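Local coordinates for protein leucine aminopeptidase 2, chloroplastic (Streptomyces sp. BC16019, PDB 5LHJ) that acts as a metal-dependent aminopeptidase of the M17 family in the maturation of the peptide natural product bottromycin, at residues V349-L354 / Q449-A454; E409-L414 / A459-A464; V241-D246 / A293-L298; S376-A381 / G439-A444. All blocks are in the same frame, centred on the assembly; numbering follows the deposited sequence.

Overall arrangement
From the N terminus, the first loop to close is interaction 3, which packs strand 239-245 against helix 286-301 and is complete before any other contact opens. Interaction 1 then opens on helix 345-358 and closes at the end of helix 440-449 and in the loop after it. Interaction 4, between the helices 377-382 and 440-449, is nested inside that loop. Interaction 2 starts at strand 410-413, within both loops, and ends on strand 458-462 beyond them, so it crosses interactions 1 and 4. Interactions 2 and 4 touch through Thr441, their centres about 11 Å apart, and both reach a second subunit. Interactions 2 and 3 belong to one mixed sheet, their centres about 21 Å apart.

Interaction 1 (V349-L354 / Q449-A454); sequences VLADVL and QDFVAA
Ala351 and Phe451 meet in a CH-pi interaction. Ala351 CB sits 3.4 Å from the centroid of the Phe451 ring and 6° off the ring normal, over the middle of one face. The ring reaches this place because Phe451 CG stands beside its backbone N, opposite the carbonyl carbon (chi1 -63°). Ala351 O also packs on the side chain, 3.4 Å from Phe451 CB. Aliphatic contacts lie one helical turn further on: Leu354 CB is 4.1 Å from Phe451 CB, and Leu354 CD2 meets Val452 CG2 at 4.3 Å.

Hydrogen bonding is indirect: Ser358 OG bonds to both Leu354 O and Ala453 N, tying the loop after helix 440-449 to helix 345-358 in the catalytic domain. Manganese-binding Glu345 begins that helix, its side chain about 11 Å from that of Ala351, though this chain holds no manganese. His331 meets the Phe451 ring edge-to-face. With an alanine in place of Phe451, the CB of Ala351 would probably face a gap, and His331 would lose its aromatic partner.

A type I turn, Gln449 to Val452, carries the ring to the helix. The fit is thus one of shape and apolar surface: a small methyl lets the flat ring lie close.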
loop_
_atom_site.group_PDB
_atom_site.type_symbol
_atom_site.label_atom_id
_atom_site.label_comp_id
_atom_site.label_asym_id
_atom_site.label_seq_id
_atom_site.Cartn_x
_atom_site.Cartn_y
_atom_site.Cartn_z
ATOM N N VAL A 349 -11.422 -21.383 -17.166
ATOM C CA VAL A 349 -12.043 -21.395 -18.489
ATOM C C VAL A 349 -11.416 -22.492 -19.387
ATOM O O VAL A 349 -12.124 -23.248 -20.063
ATOM C CB VAL A 349 -11.919 -20.008 -19.160
ATOM C CG1 VAL A 349 -12.352 -20.058 -20.605
ATOM C CG2 VAL A 349 -12.725 -18.951 -18.399
ATOM N N LEU A 350 -10.091 -22.570 -19.399
ATOM C CA LEU A 350 -9.380 -23.536 -20.230
ATOM C C LEU A 350 -9.618 -24.994 -19.834
ATOM O O LEU A 350 -9.593 -25.863 -20.701
ATOM C CB LEU A 350 -7.875 -23.258 -20.206
ATOM C CG LEU A 350 -7.411 -21.945 -20.845
ATOM C CD1 LEU A 350 -5.946 -21.644 -20.514
ATOM C CD2 LEU A 350 -7.623 -22.002 -22.327
ATOM N N ALA A 351 -9.823 -25.251 -18.538
ATOM C CA ALA A 351 -9.922 -26.619 -17.992
ATOM C C ALA A 351 -10.847 -27.521 -18.801
ATOM O O ALA A 351 -10.433 -28.557 -19.330
ATOM C CB ALA A 351 -10.378 -26.568 -16.542
ATOM N N ASP A 352 -12.096 -27.103 -18.959
ATOM C CA ASP A 352 -13.091 -27.960 -19.630
ATOM C C ASP A 352 -12.809 -28.084 -21.118
ATOM O O ASP A 352 -13.088 -29.116 -21.723
ATOM C CB ASP A 352 -14.500 -27.420 -19.411
ATOM C CG ASP A 352 -14.779 -27.161 -17.962
ATOM O OD1 ASP A 352 -15.169 -28.121 -17.274
ATOM O OD2 ASP A 352 -14.544 -26.023 -17.469
ATOM N N VAL A 353 -12.224 -27.045 -21.709
ATOM C CA VAL A 353 -11.875 -27.102 -23.130
ATOM C C VAL A 353 -10.746 -28.118 -23.363
ATOM O O VAL A 353 -10.763 -28.846 -24.348
ATOM C CB VAL A 353 -11.509 -25.710 -23.686
ATOM C CG1 VAL A 353 -11.127 -25.798 -25.159
ATOM C CG2 VAL A 353 -12.674 -24.747 -23.471
ATOM N N LEU A 354 -9.780 -28.196 -22.447
ATOM C CA LEU A 354 -8.734 -29.228 -22.536
ATOM C C LEU A 354 -9.297 -30.645 -22.406
ATOM O O LEU A 354 -8.829 -31.566 -23.088
ATOM C CB LEU A 354 -7.641 -28.988 -21.488
ATOM C CG LEU A 354 -6.728 -27.795 -21.761
ATOM C CD1 LEU A 354 -5.910 -27.462 -20.521
ATOM C CD2 LEU A 354 -5.809 -28.060 -22.946
ATOM N N GLN A 449 -2.569 -29.243 -16.625
ATOM C CA GLN A 449 -2.144 -30.612 -16.902
ATOM C C GLN A 449 -3.181 -31.648 -16.443
ATOM O O GLN A 449 -3.367 -32.653 -17.129
ATOM C CB GLN A 449 -0.790 -30.904 -16.257
ATOM C CG GLN A 449 -0.185 -32.244 -16.663
ATOM C CD GLN A 449 1.201 -32.460 -16.077
ATOM O OE1 GLN A 449 1.543 -31.903 -15.035
ATOM N NE2 GLN A 449 2.004 -33.286 -16.748
ATOM N N ASP A 450 -3.841 -31.382 -15.310
ATOM C CA ASP A 450 -4.878 -32.271 -14.732
ATOM C C ASP A 450 -6.005 -32.592 -15.740
ATOM O O ASP A 450 -6.660 -33.634 -15.647
ATOM C CB ASP A 450 -5.598 -31.610 -13.529
ATOM C CG ASP A 450 -4.740 -31.436 -12.263
ATOM O OD1 ASP A 450 -3.641 -32.000 -12.101
ATOM O OD2 ASP A 450 -5.233 -30.676 -11.382
ATOM N N PHE A 451 -6.263 -31.684 -16.675
ATOM C CA PHE A 451 -7.420 -31.803 -17.565
ATOM C C PHE A 451 -7.102 -32.421 -18.922
ATOM O O PHE A 451 -8.004 -32.618 -19.719
ATOM C CB PHE A 451 -8.058 -30.428 -17.721
ATOM C CG PHE A 451 -8.575 -29.891 -16.430
ATOM C CD1 PHE A 451 -9.806 -30.303 -15.941
ATOM C CD2 PHE A 451 -7.811 -29.017 -15.663
ATOM C CE1 PHE A 451 -10.289 -29.818 -14.727
ATOM C CE2 PHE A 451 -8.276 -28.546 -14.442
ATOM C CZ PHE A 451 -9.518 -28.937 -13.978
ATOM N N VAL A 452 -5.833 -32.715 -19.182
ATOM C CA VAL A 452 -5.429 -33.316 -20.452
ATOM C C VAL A 452 -5.504 -34.819 -20.268
ATOM O O VAL A 452 -4.859 -35.374 -19.378
ATOM C CB VAL A 452 -4.009 -32.897 -20.871
ATOM C CG1 VAL A 452 -3.650 -33.491 -22.226
ATOM C CG2 VAL A 452 -3.910 -31.381 -20.935
ATOM N N ALA A 453 -6.292 -35.475 -21.114
ATOM C CA ALA A 453 -6.528 -36.911 -20.990
ATOM C C ALA A 453 -5.236 -37.712 -21.006
ATOM O O ALA A 453 -4.295 -37.378 -21.718
ATOM C CB ALA A 453 -7.454 -37.405 -22.089
ATOM N N ALA A 454 -5.224 -38.777 -20.208
ATOM C CA ALA A 454 -4.060 -39.654 -20.051
ATOM C C ALA A 454 -3.508 -40.089 -21.396
ATOM O O ALA A 454 -4.265 -40.473 -22.286
ATOM C CB ALA A 454 -4.449 -40.886 -19.230
#

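Interaction 2 (E409-L414 / A459-A464); sequences ESFCRL and AHLDIA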
loop_
_atom_site.group_PDB
_atom_site.type_symbol
_atom_site.label_atom_id
_atom_site.label_comp_id
_atom_site.label_asym_id
_atom_site.label_seq_id
_atom_site.Cartn_x
_atom_site.Cartn_y
_atom_site.Cartn_z
ATOM N N GLU A 409 11.218 -15.623 -31.918
ATOM C CA GLU A 409 10.424 -15.374 -30.708
ATOM C C GLU A 409 11.091 -16.089 -29.531
ATOM O O GLU A 409 11.555 -17.226 -29.664
ATOM C CB GLU A 409 8.984 -15.841 -30.891
ATOM C CG GLU A 409 8.306 -15.135 -32.056
ATOM C CD GLU A 409 6.795 -15.308 -32.110
ATOM O OE1 GLU A 409 6.309 -16.455 -32.250
ATOM O OE2 GLU A 409 6.081 -14.271 -32.067
ATOM N N SER A 410 11.146 -15.416 -28.393
ATOM C CA SER A 410 11.866 -15.926 -27.224
ATOM C C SER A 410 10.946 -16.704 -26.270
ATOM O O SER A 410 9.951 -16.162 -25.771
ATOM C CB SER A 410 12.522 -14.756 -26.493
ATOM O OG SER A 410 13.189 -15.200 -25.334
ATOM N N PHE A 411 11.297 -17.972 -26.033
ATOM C CA PHE A 411 10.649 -18.826 -25.040
ATOM C C PHE A 411 11.675 -19.458 -24.107
ATOM O O PHE A 411 12.802 -19.721 -24.509
ATOM C CB PHE A 411 9.875 -19.956 -25.721
ATOM C CG PHE A 411 8.522 -19.556 -26.199
ATOM C CD1 PHE A 411 8.355 -19.047 -27.476
ATOM C CD2 PHE A 411 7.409 -19.687 -25.368
ATOM C CE1 PHE A 411 7.093 -18.681 -27.924
ATOM C CE2 PHE A 411 6.148 -19.317 -25.815
ATOM C CZ PHE A 411 5.993 -18.818 -27.090
ATOM N N CYS A 412 11.248 -19.705 -22.875
ATOM C CA CYS A 412 12.018 -20.435 -21.884
ATOM C C CYS A 412 11.169 -21.600 -21.402
ATOM O O CYS A 412 10.042 -21.386 -20.967
ATOM C CB CYS A 412 12.336 -19.534 -20.692
ATOM S SG CYS A 412 13.275 -20.393 -19.410
ATOM N N ARG A 413 11.700 -22.821 -21.467
ATOM C CA ARG A 413 11.017 -23.968 -20.863
ATOM C C ARG A 413 11.102 -23.916 -19.341
ATOM O O ARG A 413 12.200 -23.808 -18.776
ATOM C CB ARG A 413 11.587 -25.295 -21.361
ATOM C CG ARG A 413 10.711 -26.483 -20.980
ATOM C CD ARG A 413 11.377 -27.774 -21.341
ATOM N NE ARG A 413 10.535 -28.922 -21.033
ATOM C CZ ARG A 413 10.887 -30.181 -21.238
ATOM N NH1 ARG A 413 12.080 -30.471 -21.769
ATOM N NH2 ARG A 413 10.049 -31.158 -20.910
ATOM N N LEU A 414 9.962 -23.987 -18.669
ATOM C CA LEU A 414 9.930 -24.124 -17.219
ATOM C C LEU A 414 9.451 -25.528 -16.835
ATOM O O LEU A 414 8.691 -26.136 -17.569
ATOM C CB LEU A 414 9.036 -23.050 -16.606
ATOM C CG LEU A 414 9.494 -21.602 -16.832
ATOM C CD1 LEU A 414 8.493 -20.652 -16.179
ATOM C CD2 LEU A 414 10.892 -21.365 -16.276
ATOM N N ALA A 459 1.512 -29.447 -24.743
ATOM C CA ALA A 459 2.353 -28.315 -24.389
ATOM C C ALA A 459 1.484 -27.103 -24.072
ATOM O O ALA A 459 0.401 -26.928 -24.638
ATOM C CB ALA A 459 3.335 -27.982 -25.514
ATOM N N HIS A 460 1.992 -26.262 -23.174
ATOM C CA HIS A 460 1.310 -25.053 -22.712
ATOM C C HIS A 460 2.257 -23.867 -22.897
ATOM O O HIS A 460 3.409 -23.903 -22.431
ATOM C CB HIS A 460 0.909 -25.253 -21.247
ATOM C CG HIS A 460 0.651 -23.989 -20.480
ATOM N ND1 HIS A 460 -0.303 -23.064 -20.850
ATOM C CD2 HIS A 460 1.203 -23.522 -19.336
ATOM C CE1 HIS A 460 -0.307 -22.066 -19.985
ATOM N NE2 HIS A 460 0.586 -22.329 -19.044
ATOM N N LEU A 461 1.773 -22.834 -23.591
ATOM C CA LEU A 461 2.537 -21.606 -23.815
ATOM C C LEU A 461 1.896 -20.467 -23.029
ATOM O O LEU A 461 0.768 -20.091 -23.318
ATOM C CB LEU A 461 2.551 -21.243 -25.301
ATOM C CG LEU A 461 3.063 -22.261 -26.313
ATOM C CD1 LEU A 461 3.217 -21.629 -27.700
ATOM C CD2 LEU A 461 4.376 -22.829 -25.879
ATOM N N ASP A 462 2.605 -19.940 -22.031
ATOM C CA ASP A 462 2.110 -18.821 -21.226
ATOM C C ASP A 462 2.768 -17.555 -21.775
ATOM O O ASP A 462 3.973 -17.367 -21.618
ATOM C CB ASP A 462 2.426 -19.042 -19.746
ATOM C CG ASP A 462 1.754 -18.016 -18.812
ATOM O OD1 ASP A 462 1.237 -16.957 -19.258
ATOM O OD2 ASP A 462 1.756 -18.283 -17.586
ATOM N N ILE A 463 1.977 -16.719 -22.452
ATOM C CA ILE A 463 2.517 -15.594 -23.225
ATOM C C ILE A 463 2.044 -14.231 -22.700
ATOM O O ILE A 463 2.037 -13.254 -23.440
ATOM C CB ILE A 463 2.195 -15.750 -24.727
ATOM C CG1 ILE A 463 0.681 -15.735 -24.996
ATOM C CG2 ILE A 463 2.820 -17.041 -25.263
ATOM C CD1 ILE A 463 0.308 -15.494 -26.447
ATOM N N ALA A 464 1.705 -14.160 -21.410
ATOM C CA ALA A 464 1.134 -12.947 -20.804
ATOM C C ALA A 464 1.931 -11.665 -21.086
ATOM O O ALA A 464 1.389 -10.675 -21.589
ATOM C CB ALA A 464 0.977 -13.148 -19.294
#
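Phe411 reaches across from strand 410-413 to Leu461 and Ile463 with the far end of its ring. From CB, the side chain leaves with CG beside the backbone N and opposite the carbonyl carbon (chi1 -82°), and the ring stands perpendicular to the CA-CB-CG plane (chi2 90°). CB, CG and the CD atoms lead to the outer ring carbons, which make the contacts across. CE2 lies 3.9 Å from Leu461 CD2 and 4.1 Å from Ile463 CG2. At the tip, CZ comes within 4.0 Å of Leu461 CD1 and 4.1 Å of Ile463 CG2. Both branches of Leu461 are therefore used, CD2 meeting CE2 and CD1 lying nearest CZ, and its side chain runs at about a right angle to that of Phe411. Ile463 offers its single CG2 methyl to both ring atoms, approaching at a slant.

The two strands are not direct neighbours: strand 386-390 pairs with both, and the Phe411 ring reaches past this middle strand on one face of the sheet. Leu401 and Ser404 of helix 394-407 and the ring of Phe484 also touch it. Ser410, Cys412 and Leu414, which alternate with Phe411, pack on a second subunit. Lys261 and Asp284, which bind manganese in this enzyme although none is bound in this chain, lie about 8 Å from Ile463 by side chains. An alanine at Phe411 would probably deprive Leu461 and Ile463 of this aromatic partner and open a gap beneath helix 394-407.

Carbon meets carbon throughout this contact, so it depends on close packing and not on direction.

Interaction 3 (V241-D246 / A293-L298); sequences VELTYD and AALTAL
Tyr245 lays one face of its ring against Leu298, whose CB stands 3.7 Å from the ring centroid and 8° off the normal, a CH-pi contact over its centre. The side chains slant across each other, and Leu298 CD1 reaches the CD2 side of the Tyr245 ring at 3.8 Å. Tyr245 holds its CG trans to the backbone N (chi1 172°), carrying the ring out over the helix. Its hydroxyl passes 3.5 Å from Leu298 O, but its hydrogen bond is to Leu303 O, beyond the helix.

Leu243 and Leu295 run past one another in opposite senses, with Leu243 CD2 3.8 Å from Leu295 CD1. The other branch of Leu295 sends CD2 to within 4.1 Å of Tyr245 CB, so it fits between the two strand side chains.

In this helix-on-sheet packing of the alpha/beta catalytic domain, strand 241-245 and helix 293-298 run in the same general direction, at 29°, with their axes 8.7 Å apart. Leu295 and Leu298 also rest on Val307 of strand 306-316, the antiparallel neighbour of strand 239-245. Helix 193-207 also touches Leu243, through Ile200 and Ala204, while helix 486-498 packs along helix 286-301 through Ala293, Ala294, Ala297 and Leu298.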
loop_
_atom_site.group_PDB
_atom_site.type_symbol
_atom_site.label_atom_id
_atom_site.label_comp_id
_atom_site.label_asym_id
_atom_site.label_seq_id
_atom_site.Cartn_x
_atom_site.Cartn_y
_atom_site.Cartn_z
ATOM N N VAL A 241 -15.924 -21.390 -29.811
ATOM C CA VAL A 241 -15.747 -21.567 -31.260
ATOM C C VAL A 241 -14.747 -22.689 -31.533
ATOM O O VAL A 241 -13.671 -22.748 -30.923
ATOM C CB VAL A 241 -15.292 -20.261 -31.960
ATOM C CG1 VAL A 241 -15.246 -20.448 -33.483
ATOM C CG2 VAL A 241 -16.237 -19.124 -31.612
ATOM N N GLU A 242 -15.102 -23.573 -32.465
ATOM C CA GLU A 242 -14.166 -24.578 -32.963
ATOM C C GLU A 242 -13.941 -24.328 -34.450
ATOM O O GLU A 242 -14.895 -24.134 -35.212
ATOM C CB GLU A 242 -14.641 -26.009 -32.665
ATOM C CG GLU A 242 -14.346 -26.395 -31.219
ATOM C CD GLU A 242 -14.816 -27.777 -30.798
ATOM O OE1 GLU A 242 -15.639 -28.401 -31.506
ATOM O OE2 GLU A 242 -14.373 -28.235 -29.722
ATOM N N LEU A 243 -12.670 -24.319 -34.829
ATOM C CA LEU A 243 -12.218 -23.841 -36.137
ATOM C C LEU A 243 -11.274 -24.918 -36.636
ATOM O O LEU A 243 -10.258 -25.161 -35.991
ATOM C CB LEU A 243 -11.508 -22.484 -35.943
ATOM C CG LEU A 243 -10.955 -21.696 -37.125
ATOM C CD1 LEU A 243 -12.094 -21.240 -38.011
ATOM C CD2 LEU A 243 -10.155 -20.487 -36.667
ATOM N N THR A 244 -11.599 -25.587 -37.745
ATOM C CA THR A 244 -10.818 -26.740 -38.207
ATOM C C THR A 244 -10.235 -26.604 -39.629
ATOM O O THR A 244 -10.967 -26.325 -40.589
ATOM C CB THR A 244 -11.658 -28.030 -38.129
ATOM O OG1 THR A 244 -12.210 -28.159 -36.814
ATOM C CG2 THR A 244 -10.821 -29.255 -38.433
ATOM N N TYR A 245 -8.923 -26.828 -39.734
ATOM C CA TYR A 245 -8.226 -26.965 -41.012
ATOM C C TYR A 245 -8.070 -28.449 -41.329
ATOM O O TYR A 245 -7.411 -29.187 -40.589
ATOM C CB TYR A 245 -6.866 -26.289 -40.957
ATOM C CG TYR A 245 -5.987 -26.528 -42.171
ATOM C CD1 TYR A 245 -6.311 -25.982 -43.418
ATOM C CD2 TYR A 245 -4.822 -27.290 -42.071
ATOM C CE1 TYR A 245 -5.497 -26.195 -44.523
ATOM C CE2 TYR A 245 -4.005 -27.507 -43.172
ATOM C CZ TYR A 245 -4.340 -26.954 -44.394
ATOM O OH TYR A 245 -3.512 -27.173 -45.485
ATOM N N ASP A 246 -8.678 -28.877 -42.436
ATOM C CA ASP A 246 -8.718 -30.292 -42.796
ATOM C C ASP A 246 -8.478 -30.405 -44.290
ATOM O O ASP A 246 -9.428 -30.570 -45.040
ATOM C CB ASP A 246 -10.086 -30.885 -42.397
ATOM C CG ASP A 246 -10.029 -32.378 -42.103
ATOM O OD1 ASP A 246 -9.096 -33.080 -42.562
ATOM O OD2 ASP A 246 -10.940 -32.858 -41.391
ATOM N N ALA A 293 -5.136 -16.765 -35.809
ATOM C CA ALA A 293 -4.259 -16.283 -36.859
ATOM C C ALA A 293 -3.433 -17.422 -37.474
ATOM O O ALA A 293 -3.334 -17.508 -38.710
ATOM C CB ALA A 293 -3.354 -15.165 -36.347
ATOM N N ALA A 294 -2.875 -18.292 -36.636
ATOM C CA ALA A 294 -2.129 -19.457 -37.130
ATOM C C ALA A 294 -3.020 -20.328 -38.024
ATOM O O ALA A 294 -2.595 -20.720 -39.124
ATOM C CB ALA A 294 -1.558 -20.280 -35.992
ATOM N N LEU A 295 -4.244 -20.596 -37.579
ATOM C CA LEU A 295 -5.188 -21.385 -38.401
ATOM C C LEU A 295 -5.458 -20.746 -39.759
ATOM O O LEU A 295 -5.517 -21.461 -40.777
ATOM C CB LEU A 295 -6.498 -21.653 -37.657
ATOM C CG LEU A 295 -6.392 -22.861 -36.714
ATOM C CD1 LEU A 295 -7.335 -22.725 -35.542
ATOM C CD2 LEU A 295 -6.647 -24.163 -37.462
ATOM N N THR A 296 -5.597 -19.420 -39.798
ATOM C CA THR A 296 -5.852 -18.708 -41.070
ATOM C C THR A 296 -4.687 -18.805 -42.059
ATOM O O THR A 296 -4.891 -18.673 -43.263
ATOM C CB THR A 296 -6.206 -17.197 -40.900
ATOM O OG1 THR A 296 -5.076 -16.440 -40.411
ATOM C CG2 THR A 296 -7.433 -17.000 -40.018
ATOM N N ALA A 297 -3.470 -18.991 -41.564
ATOM C CA ALA A 297 -2.294 -19.133 -42.422
ATOM C C ALA A 297 -2.129 -20.524 -43.056
ATOM O O ALA A 297 -1.386 -20.668 -44.022
ATOM C CB ALA A 297 -1.040 -18.801 -41.626
ATOM N N LEU A 298 -2.786 -21.540 -42.514
ATOM C CA LEU A 298 -2.531 -22.915 -42.954
ATOM C C LEU A 298 -2.987 -23.212 -44.403
ATOM O O LEU A 298 -2.262 -23.882 -45.133
ATOM C CB LEU A 298 -3.127 -23.927 -41.978
ATOM C CG LEU A 298 -2.564 -23.824 -40.551
ATOM C CD1 LEU A 298 -3.186 -24.879 -39.651
ATOM C CD2 LEU A 298 -1.048 -23.902 -40.536
#

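Interaction 4 (S376-A381 / G439-A444); sequences SAAVHA and GDTIQA
The first turns of helices 377-382 and 440-449 meet at the edge of the metal-binding region, where Ala377 and Ala378 pack against Thr441 and Asp440. The short helical segments run at 133° to each other, with their axes 9.6 Å apart.

Thr441 carries most of the contact. Its OG1 lies opposite the carbonyl carbon and beside the backbone N (chi1 -58°), which puts it against the start of the other helix. OG1 is 2.7 Å from Ala378 N, but the angle is too poor for a hydrogen bond; its polar partner is Thr375 OG1, just before that helix. The same oxygen is 3.4 Å from Ala377 CB, and Thr441 CG2 covers Ala378 CB at 4.0 Å.

A water carries the polar link. It accepts from Ala377 N at 3.2 Å and donates to Asp440 OD2 at 2.8 Å, so the carboxylate reaches an N-H of the first helical turn through it. Asp440 OD1 forms a salt bridge with Arg347. The Asp440 side chain is about 8 Å from that of Asp343, which binds the second manganese in this enzyme although the metal is absent from this chain.

Gly439 is the N-cap of its helix, and its O accepts from Gln443 N. A second subunit meets this contact: its His380 stacks on His380 here, and its Ala381 packs on Thr441. The contact lies in the M17 catalytic domain, near the two-manganese site and at a subunit interface, in an assembly of six chains, as expected for this hexameric family.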
loop_
_atom_site.group_PDB
_atom_site.type_symbol
_atom_site.label_atom_id
_atom_site.label_comp_id
_atom_site.label_asym_id
_atom_site.label_seq_id
_atom_site.Cartn_x
_atom_site.Cartn_y
_atom_site.Cartn_z
ATOM N N SER A 376 0.795 -13.475 -14.343
ATOM C CA SER A 376 1.676 -12.321 -14.210
ATOM C C SER A 376 2.994 -12.698 -13.546
ATOM O O SER A 376 3.978 -11.984 -13.707
ATOM C CB SER A 376 0.986 -11.218 -13.419
ATOM O OG SER A 376 0.601 -11.702 -12.137
ATOM N N ALA A 377 3.028 -13.820 -12.827
ATOM C CA ALA A 377 4.210 -14.224 -12.063
ATOM C C ALA A 377 5.387 -14.528 -12.984
ATOM O O ALA A 377 6.527 -14.243 -12.613
ATOM C CB ALA A 377 3.893 -15.418 -11.179
ATOM N N ALA A 378 5.065 -15.040 -14.185
ATOM C CA ALA A 378 6.023 -15.360 -15.265
ATOM C C ALA A 378 7.038 -14.231 -15.457
ATOM O O ALA A 378 8.251 -14.419 -15.231
ATOM C CB ALA A 378 5.269 -15.644 -16.562
ATOM N N VAL A 379 6.499 -13.056 -15.761
ATOM C CA VAL A 379 7.267 -11.866 -16.104
ATOM C C VAL A 379 8.317 -11.445 -15.064
ATOM O O VAL A 379 9.356 -10.923 -15.448
ATOM C CB VAL A 379 6.315 -10.691 -16.474
ATOM C CG1 VAL A 379 5.646 -10.070 -15.250
ATOM C CG2 VAL A 379 7.036 -9.629 -17.277
ATOM N N HIS A 380 8.069 -11.682 -13.770
ATOM C CA HIS A 380 8.981 -11.223 -12.716
ATOM C C HIS A 380 10.419 -11.695 -12.892
ATOM O O HIS A 380 11.344 -10.905 -12.731
ATOM C CB HIS A 380 8.475 -11.625 -11.320
ATOM C CG HIS A 380 7.381 -10.748 -10.803
ATOM N ND1 HIS A 380 6.101 -10.772 -11.311
ATOM C CD2 HIS A 380 7.373 -9.827 -9.811
ATOM C CE1 HIS A 380 5.349 -9.902 -10.658
ATOM N NE2 HIS A 380 6.099 -9.309 -9.747
ATOM N N ALA A 381 10.596 -12.974 -13.206
ATOM C CA ALA A 381 11.931 -13.518 -13.482
ATOM C C ALA A 381 12.275 -13.591 -14.984
ATOM O O ALA A 381 13.430 -13.316 -15.312
ATOM C CB ALA A 381 12.139 -14.864 -12.802
ATOM N N GLY A 439 5.092 -19.049 -7.061
ATOM C CA GLY A 439 5.116 -20.161 -8.025
ATOM C C GLY A 439 3.865 -20.316 -8.874
ATOM O O GLY A 439 3.642 -21.391 -9.461
ATOM N N ASP A 440 3.058 -19.255 -8.984
ATOM C CA ASP A 440 1.770 -19.382 -9.697
ATOM C C ASP A 440 1.909 -19.783 -11.180
ATOM O O ASP A 440 1.033 -20.462 -11.713
ATOM C CB ASP A 440 0.920 -18.111 -9.586
ATOM C CG ASP A 440 -0.492 -18.312 -10.126
ATOM O OD1 ASP A 440 -1.178 -19.264 -9.675
ATOM O OD2 ASP A 440 -0.889 -17.561 -11.051
ATOM N N THR A 441 2.985 -19.377 -11.848
ATOM C CA THR A 441 3.178 -19.750 -13.253
ATOM C C THR A 441 3.295 -21.280 -13.405
ATOM O O THR A 441 2.644 -21.883 -14.266
ATOM C CB THR A 441 4.407 -19.042 -13.876
ATOM O OG1 THR A 441 4.249 -17.615 -13.782
ATOM C CG2 THR A 441 4.548 -19.425 -15.346
ATOM N N ILE A 442 4.074 -21.898 -12.518
ATOM C CA ILE A 442 4.213 -23.357 -12.504
ATOM C C ILE A 442 2.913 -24.022 -12.020
ATOM O O ILE A 442 2.443 -25.011 -12.615
ATOM C CB ILE A 442 5.467 -23.793 -11.703
ATOM C CG1 ILE A 442 6.720 -23.210 -12.410
ATOM C CG2 ILE A 442 5.503 -25.317 -11.584
ATOM C CD1 ILE A 442 8.062 -23.663 -11.910
ATOM N N GLN A 443 2.300 -23.465 -10.980
ATOM C CA GLN A 443 1.043 -24.013 -10.464
ATOM C C GLN A 443 -0.061 -23.988 -11.524
ATOM O O GLN A 443 -0.826 -24.942 -11.630
ATOM C CB GLN A 443 0.581 -23.265 -9.216
ATOM C CG GLN A 443 1.508 -23.462 -8.030
ATOM C CD GLN A 443 1.376 -22.366 -6.992
ATOM O OE1 GLN A 443 0.306 -21.768 -6.830
ATOM N NE2 GLN A 443 2.455 -22.107 -6.257
ATOM N N ALA A 444 -0.119 -22.916 -12.326
ATOM C CA ALA A 444 -1.144 -22.828 -13.385
ATOM C C ALA A 444 -0.962 -23.920 -14.441
ATOM O O ALA A 444 -1.943 -24.499 -14.932
ATOM C CB ALA A 444 -1.146 -21.454 -14.041
HETATM O O HOH W 1 0.432 -15.110 -11.475
#